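Local coordinates for protein glycoside hydrolase family 31 (Trueperella pyogenes, PDB 5I0F) that degrades cycloalternan, a cyclic alpha-glucan, probably as a retaining glycosidase that works through a covalent sugar-enzyme intermediate, at residues L297-G301 and N302-T306; G559-L562 and A563-G567; E593-H596 and H597-P600. All coordinates share one frame; numbering follows the deposited sequence.

The three contacts line one mouth of the family 31 TIM barrel, at the ends of the first and seventh strands with the loops that follow, and in the loop after the eighth. The centre of contact 1 lies 13 Å from those of contacts 2 and 3, which are 15 Å apart. Contacts 1 and 3 are joined by Glu303, whose OE1 accepts from His595 N at 2.8 Å and from His597 N at 2.9 Å. Contacts 2 and 3 meet where Ser566 OG lies 2.7 Å from Glu593 OE1 and Phe565 O 2.9 Å from Glu593 N, both probable hydrogen bonds. Contacts 1 and 2 do not touch, yet Asn302, Phe565, Glu593 and Phe594 all reach the bound sugars.

Contact 1 (L297-G301 and N302-T306); sequences LWASG and NEWNT. With GLC (alpha-D-glucopyranose), chain C.
Trp304 folds its indole back over the end of the strand it has just left. Gly301 CA sits 4.1 Å from the centroid of the Trp304 six-membered ring, 13° off the normal, a CH-pi contact. The same face takes Ser300 C, 3.6 Å from Trp304 CZ3, and Gly301 N, both displaced toward the rim, so the indole lies directly against the Gly301 backbone. Ala299 CB adds an apolar contact, 4.1 Å from Trp304 CH2. What brings the indole here is a type I turn from Gly301 to Trp304: Trp304 N donates to Gly301 O at 3.1 Å with an N-H...O angle of 167°. Water 1 lies within hydrogen-bonding reach of Gly301 O and Trp304 O and bridges the two ends of the turn. At its first corner Asn302, CG anti to the backbone N (chi1 -174°), carries its amide into the sugar pocket, where ND2 gives a bent hydrogen bond to O5 of the chain C glucose at 2.9 Å and another to Glu330. Trp304 NE1 bonds Asp603, and the indole packs against strands 326-329 and 587-590 and helix 307-320.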
loop_
_atom_site.group_PDB
_atom_site.type_symbol
_atom_site.label_atom_id
_atom_site.label_comp_id
_atom_site.label_asym_id
_atom_site.label_seq_id
_atom_site.Cartn_x
_atom_site.Cartn_y
_atom_site.Cartn_z
ATOM N N LEU A 297 9.193 -3.622 -20.907
ATOM C CA LEU A 297 9.601 -4.359 -19.703
ATOM C C LEU A 297 10.424 -3.467 -18.761
ATOM O O LEU A 297 11.356 -2.751 -19.196
ATOM C CB LEU A 297 10.395 -5.607 -20.089
ATOM C CG LEU A 297 10.921 -6.483 -18.951
ATOM C CD1 LEU A 297 9.781 -6.987 -18.097
ATOM C CD2 LEU A 297 11.703 -7.648 -19.535
ATOM N N TRP A 298 10.066 -3.506 -17.483
ATOM C CA TRP A 298 10.824 -2.844 -16.428
ATOM C C TRP A 298 11.771 -3.869 -15.784
ATOM O O TRP A 298 11.311 -4.927 -15.332
ATOM C CB TRP A 298 9.910 -2.309 -15.332
ATOM C CG TRP A 298 9.055 -1.139 -15.702
ATOM C CD1 TRP A 298 8.329 -0.964 -16.847
ATOM C CD2 TRP A 298 8.835 0.017 -14.903
ATOM N NE1 TRP A 298 7.667 0.240 -16.813
ATOM C CE2 TRP A 298 7.963 0.865 -15.625
ATOM C CE3 TRP A 298 9.285 0.416 -13.643
ATOM C CZ2 TRP A 298 7.544 2.106 -15.133
ATOM C CZ3 TRP A 298 8.861 1.654 -13.135
ATOM C CH2 TRP A 298 7.991 2.479 -13.877
ATOM N N ALA A 299 13.057 -3.540 -15.732
ATOM C CA ALA A 299 14.077 -4.379 -15.068
ATOM C C ALA A 299 14.441 -3.781 -13.708
ATOM O O ALA A 299 14.666 -2.583 -13.608
ATOM C CB ALA A 299 15.296 -4.421 -15.931
ATOM N N SER A 300 14.529 -4.611 -12.675
ATOM C CA SER A 300 14.859 -4.143 -11.321
ATOM C C SER A 300 15.528 -5.275 -10.527
ATOM O O SER A 300 15.293 -6.464 -10.781
ATOM C CB SER A 300 13.591 -3.673 -10.625
ATOM O OG SER A 300 13.827 -3.215 -9.295
ATOM N N GLY A 301 16.356 -4.883 -9.578
ATOM C CA GLY A 301 16.997 -5.827 -8.668
ATOM C C GLY A 301 17.702 -5.062 -7.578
ATOM O O GLY A 301 18.591 -4.249 -7.863
ATOM N N ASN A 302 17.325 -5.287 -6.325
ATOM C CA ASN A 302 17.921 -4.496 -5.250
ATOM C C ASN A 302 19.459 -4.639 -5.153
ATOM O O ASN A 302 20.130 -3.707 -4.707
ATOM C CB ASN A 302 17.267 -4.789 -3.897
ATOM C CG ASN A 302 17.780 -3.857 -2.807
ATOM O OD1 ASN A 302 18.740 -4.191 -2.076
ATOM N ND2 ASN A 302 17.205 -2.677 -2.724
ATOM N N GLU A 303 20.010 -5.785 -5.599
ATOM C CA GLU A 303 21.453 -6.022 -5.502
ATOM C C GLU A 303 22.250 -5.492 -6.685
ATOM O O GLU A 303 23.434 -5.772 -6.785
ATOM C CB GLU A 303 21.739 -7.514 -5.219
ATOM C CG GLU A 303 21.156 -7.879 -3.865
ATOM C CD GLU A 303 21.566 -9.227 -3.327
ATOM O OE1 GLU A 303 21.408 -9.393 -2.105
ATOM O OE2 GLU A 303 21.984 -10.122 -4.085
ATOM N N TRP A 304 21.613 -4.724 -7.572
ATOM C CA TRP A 304 22.359 -3.995 -8.602
ATOM C C TRP A 304 22.776 -2.670 -7.973
ATOM O O TRP A 304 22.090 -1.660 -8.132
ATOM C CB TRP A 304 21.505 -3.749 -9.825
ATOM C CG TRP A 304 20.975 -4.997 -10.443
ATOM C CD1 TRP A 304 21.432 -6.278 -10.272
ATOM C CD2 TRP A 304 19.924 -5.068 -11.381
ATOM N NE1 TRP A 304 20.687 -7.148 -11.019
ATOM C CE2 TRP A 304 19.739 -6.433 -11.703
ATOM C CE3 TRP A 304 19.093 -4.113 -11.975
ATOM C CZ2 TRP A 304 18.781 -6.861 -12.615
ATOM C CZ3 TRP A 304 18.120 -4.557 -12.893
ATOM C CH2 TRP A 304 17.979 -5.912 -13.187
ATOM N N ASN A 305 23.884 -2.701 -7.242
ATOM C CA ASN A 305 24.280 -1.570 -6.403
ATOM C C ASN A 305 25.573 -0.886 -6.848
ATOM O O ASN A 305 26.198 -0.163 -6.070
ATOM C CB ASN A 305 24.309 -1.949 -4.930
ATOM C CG ASN A 305 25.491 -2.821 -4.551
ATOM O OD1 ASN A 305 26.021 -3.585 -5.366
ATOM N ND2 ASN A 305 25.903 -2.718 -3.296
ATOM N N THR A 306 25.950 -1.110 -8.099
ATOM C CA THR A 306 27.087 -0.438 -8.707
ATOM C C THR A 306 26.728 -0.195 -10.144
ATOM O O THR A 306 25.853 -0.881 -10.711
ATOM C CB THR A 306 28.417 -1.261 -8.673
ATOM O OG1 THR A 306 28.313 -2.416 -9.510
ATOM C CG2 THR A 306 28.784 -1.691 -7.283
HETATM C C1 GLC C . 15.878 -2.034 0.560
HETATM C C2 GLC C . 16.315 -2.075 2.034
HETATM C C3 GLC C . 16.607 -0.678 2.568
HETATM C C4 GLC C . 17.555 0.059 1.628
HETATM C C5 GLC C . 16.965 0.091 0.220
HETATM C C6 GLC C . 17.858 0.818 -0.780
HETATM O O2 GLC C . 15.300 -2.683 2.843
HETATM O O3 GLC C . 17.165 -0.766 3.887
HETATM O O4 GLC C . 17.761 1.396 2.111
HETATM O O5 GLC C . 16.782 -1.255 -0.229
HETATM O O6 GLC C . 19.089 0.123 -0.939
HETATM O O HOH W 1 19.426 -1.541 -7.200
#

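Contact 2 (G559-L562 and A563-G567); sequences GWDL and AGFSG. With BGC (beta-D-glucopyranose), chain B.
Phe565 and Asp561 lie side by side and point the same way, ring and carboxylate planes 39° apart. From its base outward, Phe565 CB meets Asp561 OD2 at 3.4 Å, and CG is 3.6 Å from the same oxygen, which comes up obliquely to the ring. CD1 and CD2 still feel it more loosely. Further out the company changes to sugar: CE2 is 3.7 Å from C3 of the beta-glucose, and O4 of that sugar lies in the ring plane at the edge. The ring reaches it with chi1 at 97°, away from the usual staggered values. Water 2 links the carboxylate to the Phe565 backbone, donating to Asp561 OD2 at 2.7 Å and accepting from Phe565 N. Asp561 stands at the end of the seventh barrel strand and Phe565 in the loop beyond; a type II turn from Asp561 to Gly564 leads out of the barrel, Gly564 N donating to Asp561 O at 3.0 Å. Ala563, with positive phi (65°), takes the third position of that turn, its N 3.5 Å from Trp560 CH2. The Trp560 ring also meets those of Trp558 and Phe540. The other carboxylate oxygen, Asp561 OD1, accepts from Gln589 NE2 on the neighbouring strand.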
loop_
_atom_site.group_PDB
_atom_site.type_symbol
_atom_site.label_atom_id
_atom_site.label_comp_id
_atom_site.label_asym_id
_atom_site.label_seq_id
_atom_site.Cartn_x
_atom_site.Cartn_y
_atom_site.Cartn_z
ATOM N N GLY A 559 1.073 -2.529 -11.678
ATOM C CA GLY A 559 1.829 -3.757 -11.919
ATOM C C GLY A 559 2.202 -4.459 -10.636
ATOM O O GLY A 559 1.664 -4.179 -9.563
ATOM N N TRP A 560 3.125 -5.396 -10.752
ATOM C CA TRP A 560 3.525 -6.251 -9.630
ATOM C C TRP A 560 4.899 -6.853 -9.942
ATOM O O TRP A 560 5.374 -6.795 -11.081
ATOM C CB TRP A 560 2.468 -7.352 -9.370
ATOM C CG TRP A 560 2.352 -8.405 -10.490
ATOM C CD1 TRP A 560 2.067 -8.171 -11.807
ATOM C CD2 TRP A 560 2.528 -9.834 -10.371
ATOM N NE1 TRP A 560 2.066 -9.355 -12.513
ATOM C CE2 TRP A 560 2.339 -10.389 -11.659
ATOM C CE3 TRP A 560 2.821 -10.691 -9.306
ATOM C CZ2 TRP A 560 2.434 -11.764 -11.902
ATOM C CZ3 TRP A 560 2.897 -12.051 -9.541
ATOM C CH2 TRP A 560 2.718 -12.572 -10.840
ATOM N N ASP A 561 5.541 -7.381 -8.909
ATOM C CA ASP A 561 6.821 -8.091 -9.058
ATOM C C ASP A 561 6.509 -9.474 -9.617
ATOM O O ASP A 561 6.070 -10.359 -8.888
ATOM C CB ASP A 561 7.498 -8.269 -7.719
ATOM C CG ASP A 561 7.814 -6.955 -7.005
ATOM O OD1 ASP A 561 7.897 -5.851 -7.625
ATOM O OD2 ASP A 561 7.983 -7.064 -5.776
ATOM N N LEU A 562 6.682 -9.678 -10.909
ATOM C CA LEU A 562 6.210 -10.927 -11.491
ATOM C C LEU A 562 6.936 -12.120 -10.843
ATOM O O LEU A 562 8.142 -12.084 -10.653
ATOM C CB LEU A 562 6.321 -10.927 -13.030
ATOM C CG LEU A 562 7.703 -10.930 -13.675
ATOM C CD1 LEU A 562 8.261 -12.343 -13.890
ATOM C CD2 LEU A 562 7.677 -10.193 -15.005
ATOM N N ALA A 563 6.156 -13.141 -10.448
ATOM C CA ALA A 563 6.628 -14.331 -9.776
ATOM C C ALA A 563 7.209 -14.124 -8.381
ATOM O O ALA A 563 7.826 -15.041 -7.839
ATOM C CB ALA A 563 7.593 -15.107 -10.671
ATOM N N GLY A 564 6.999 -12.952 -7.782
ATOM C CA GLY A 564 7.478 -12.662 -6.440
ATOM C C GLY A 564 8.943 -12.207 -6.366
ATOM O O GLY A 564 9.806 -12.637 -7.159
ATOM N N PHE A 565 9.225 -11.344 -5.397
ATOM C CA PHE A 565 10.571 -10.792 -5.241
ATOM C C PHE A 565 11.390 -11.378 -4.092
ATOM O O PHE A 565 12.607 -11.165 -4.067
ATOM C CB PHE A 565 10.533 -9.254 -5.202
ATOM C CG PHE A 565 10.550 -8.629 -3.828
ATOM C CD1 PHE A 565 9.739 -9.060 -2.796
ATOM C CD2 PHE A 565 11.309 -7.495 -3.619
ATOM C CE1 PHE A 565 9.765 -8.428 -1.548
ATOM C CE2 PHE A 565 11.325 -6.851 -2.396
ATOM C CZ PHE A 565 10.553 -7.314 -1.353
ATOM N N SER A 566 10.734 -12.090 -3.168
ATOM C CA SER A 566 11.354 -12.506 -1.897
ATOM C C SER A 566 11.641 -14.004 -1.881
ATOM O O SER A 566 10.850 -14.801 -2.378
ATOM C CB SER A 566 10.449 -12.144 -0.729
ATOM O OG SER A 566 10.988 -12.546 0.522
ATOM N N GLY A 567 12.763 -14.373 -1.279
ATOM C CA GLY A 567 13.165 -15.776 -1.132
ATOM C C GLY A 567 13.930 -16.302 -2.325
ATOM O O GLY A 567 14.253 -15.546 -3.261
HETATM C C2 BGC B . 9.843 -2.229 -1.570
HETATM C C3 BGC B . 10.774 -3.240 -2.265
HETATM C C4 BGC B . 12.202 -2.705 -2.244
HETATM C C5 BGC B . 12.644 -2.371 -0.812
HETATM C C6 BGC B . 13.988 -1.654 -0.858
HETATM C C1 BGC B . 10.475 -1.118 -0.693
HETATM O O2 BGC B . 8.483 -2.620 -1.295
HETATM O O3 BGC B . 10.328 -3.484 -3.602
HETATM O O4 BGC B . 13.105 -3.664 -2.826
HETATM O O5 BGC B . 11.697 -1.557 -0.073
HETATM O O6 BGC B . 14.539 -1.526 0.457
HETATM O O HOH W 2 7.076 -9.368 -4.615
#

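Contact 3 (E593-H596 and H597-P600); sequences EFHH and HELP. With GLC (alpha-D-glucopyranose), chain D; GLC (alpha-D-glucopyranose), chain E.
His595 and Glu598 cross at about a right angle, with Glu598 CB over one face of the imidazole, 3.9 Å from its centroid and displaced toward the rim. The imidazole gets under Glu598 because its CG stands anti to the backbone N (chi1 -178°). Glu598 turns its CG beside its own N (chi1 -73°) and then runs extended, so its carboxylate passes alongside His596, with OE2 3.5 Å from His596 CB and the two planes 19° apart. In the plane of the His595 ring, water 3 sits 2.9 Å from His595 ND1 and also bonds Glu598 O. A tight turn brings these groups together: Glu598 N donates to His595 O at 3.0 Å, and both central residues, His596 and His597, have left-handed backbone angles. Phe594 lays its ring under His596 N, which lies over the ring centre, and brings CE1 to 4.0 Å from His597 CD2. On the pocket side, Phe594 O accepts from O3 of the chain D glucose at 2.7 Å, while extended Glu593 takes O2 of the chain E glucose on OE2 at 2.8 Å. This is a sugar-binding loop at the mouth of a TIM barrel, following its eighth strand.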
loop_
_atom_site.group_PDB
_atom_site.type_symbol
_atom_site.label_atom_id
_atom_site.label_comp_id
_atom_site.label_asym_id
_atom_site.label_seq_id
_atom_site.Cartn_x
_atom_site.Cartn_y
_atom_site.Cartn_z
ATOM N N GLU A 593 14.306 -8.874 -4.026
ATOM C CA GLU A 593 14.588 -8.322 -2.705
ATOM C C GLU A 593 16.072 -8.441 -2.338
ATOM O O GLU A 593 16.754 -9.374 -2.751
ATOM C CB GLU A 593 13.740 -9.083 -1.669
ATOM C CG GLU A 593 13.771 -8.504 -0.256
ATOM C CD GLU A 593 12.816 -9.228 0.680
ATOM O OE1 GLU A 593 12.739 -10.462 0.629
ATOM O OE2 GLU A 593 12.129 -8.558 1.476
ATOM N N PHE A 594 16.535 -7.494 -1.525
ATOM C CA PHE A 594 17.852 -7.498 -0.891
ATOM C C PHE A 594 18.092 -8.827 -0.187
ATOM O O PHE A 594 17.195 -9.334 0.481
ATOM C CB PHE A 594 17.934 -6.381 0.166
ATOM C CG PHE A 594 19.301 -6.198 0.773
ATOM C CD1 PHE A 594 20.409 -5.898 -0.022
ATOM C CD2 PHE A 594 19.470 -6.267 2.153
ATOM C CE1 PHE A 594 21.670 -5.718 0.538
ATOM C CE2 PHE A 594 20.730 -6.075 2.727
ATOM C CZ PHE A 594 21.824 -5.790 1.922
ATOM N N HIS A 595 19.305 -9.345 -0.327
ATOM C CA HIS A 595 19.726 -10.646 0.236
ATOM C C HIS A 595 21.198 -10.578 0.744
ATOM O O HIS A 595 21.909 -11.600 0.784
ATOM C CB HIS A 595 19.519 -11.676 -0.879
ATOM C CG HIS A 595 19.850 -13.085 -0.512
ATOM N ND1 HIS A 595 20.631 -13.887 -1.320
ATOM C CD2 HIS A 595 19.491 -13.846 0.550
ATOM C CE1 HIS A 595 20.737 -15.080 -0.767
ATOM N NE2 HIS A 595 20.067 -15.077 0.372
ATOM N N HIS A 596 21.646 -9.375 1.143
ATOM C CA HIS A 596 23.005 -9.137 1.665
ATOM C C HIS A 596 24.117 -9.609 0.727
ATOM O O HIS A 596 25.201 -9.974 1.176
ATOM C CB HIS A 596 23.158 -9.779 3.072
ATOM C CG HIS A 596 22.252 -9.193 4.106
ATOM N ND1 HIS A 596 22.619 -8.117 4.891
ATOM C CD2 HIS A 596 20.996 -9.524 4.487
ATOM C CE1 HIS A 596 21.624 -7.803 5.701
ATOM N NE2 HIS A 596 20.627 -8.640 5.473
ATOM N N HIS A 597 23.847 -9.591 -0.582
ATOM C CA HIS A 597 24.747 -10.127 -1.597
ATOM C C HIS A 597 25.281 -11.534 -1.260
ATOM O O HIS A 597 26.419 -11.864 -1.573
ATOM C CB HIS A 597 25.881 -9.126 -1.864
ATOM C CG HIS A 597 25.389 -7.844 -2.455
ATOM N ND1 HIS A 597 25.697 -7.446 -3.738
ATOM C CD2 HIS A 597 24.556 -6.902 -1.953
ATOM C CE1 HIS A 597 25.087 -6.302 -3.994
ATOM N NE2 HIS A 597 24.382 -5.957 -2.931
ATOM N N GLU A 598 24.427 -12.347 -0.640
ATOM C CA GLU A 598 24.749 -13.735 -0.321
ATOM C C GLU A 598 24.602 -14.603 -1.550
ATOM O O GLU A 598 24.097 -14.171 -2.593
ATOM C CB GLU A 598 23.848 -14.252 0.815
ATOM C CG GLU A 598 24.226 -13.656 2.157
ATOM C CD GLU A 598 23.169 -13.775 3.228
ATOM O OE1 GLU A 598 22.196 -14.551 3.067
ATOM O OE2 GLU A 598 23.343 -13.090 4.269
ATOM N N LEU A 599 25.070 -15.835 -1.435
ATOM C CA LEU A 599 24.936 -16.801 -2.511
ATOM C C LEU A 599 23.713 -17.679 -2.249
ATOM O O LEU A 599 23.391 -17.914 -1.076
ATOM C CB LEU A 599 26.190 -17.667 -2.576
ATOM C CG LEU A 599 27.495 -16.905 -2.814
ATOM C CD1 LEU A 599 28.662 -17.888 -2.785
ATOM C CD2 LEU A 599 27.447 -16.151 -4.139
ATOM N N PRO A 600 23.018 -18.174 -3.279
ATOM C CA PRO A 600 23.212 -17.846 -4.689
ATOM C C PRO A 600 22.516 -16.533 -5.039
ATOM O O PRO A 600 21.759 -15.995 -4.223
ATOM C CB PRO A 600 22.502 -18.997 -5.392
ATOM C CG PRO A 600 21.339 -19.306 -4.476
ATOM C CD PRO A 600 21.882 -19.100 -3.086
HETATM C C1 GLC D . 13.756 -9.013 5.859
HETATM C C2 GLC D . 14.261 -9.681 4.585
HETATM C C3 GLC D . 15.366 -8.842 3.943
HETATM C C4 GLC D . 14.899 -7.404 3.714
HETATM C C5 GLC D . 14.425 -6.822 5.053
HETATM C C6 GLC D . 13.933 -5.371 5.021
HETATM O O1 GLC D . 14.792 -9.013 6.851
HETATM O O2 GLC D . 14.759 -10.990 4.893
HETATM O O3 GLC D . 15.755 -9.471 2.719
HETATM O O4 GLC D . 15.957 -6.598 3.182
HETATM O O5 GLC D . 13.376 -7.665 5.574
HETATM O O6 GLC D . 13.164 -5.046 3.847
HETATM C C1 GLC E . 11.870 -5.690 3.795
HETATM C C2 GLC E . 11.255 -5.432 2.417
HETATM C C3 GLC E . 10.816 -3.979 2.289
HETATM C C4 GLC E . 9.838 -3.645 3.405
HETATM C C5 GLC E . 10.554 -3.899 4.735
HETATM C C6 GLC E . 9.695 -3.579 5.947
HETATM O O2 GLC E . 12.200 -5.778 1.401
HETATM O O3 GLC E . 10.196 -3.780 1.009
HETATM O O4 GLC E . 9.392 -2.279 3.288
HETATM O O5 GLC E . 10.977 -5.273 4.830
HETATM O O6 GLC E . 8.640 -4.538 6.126
HETATM O O HOH W 3 21.723 -12.837 -3.743
#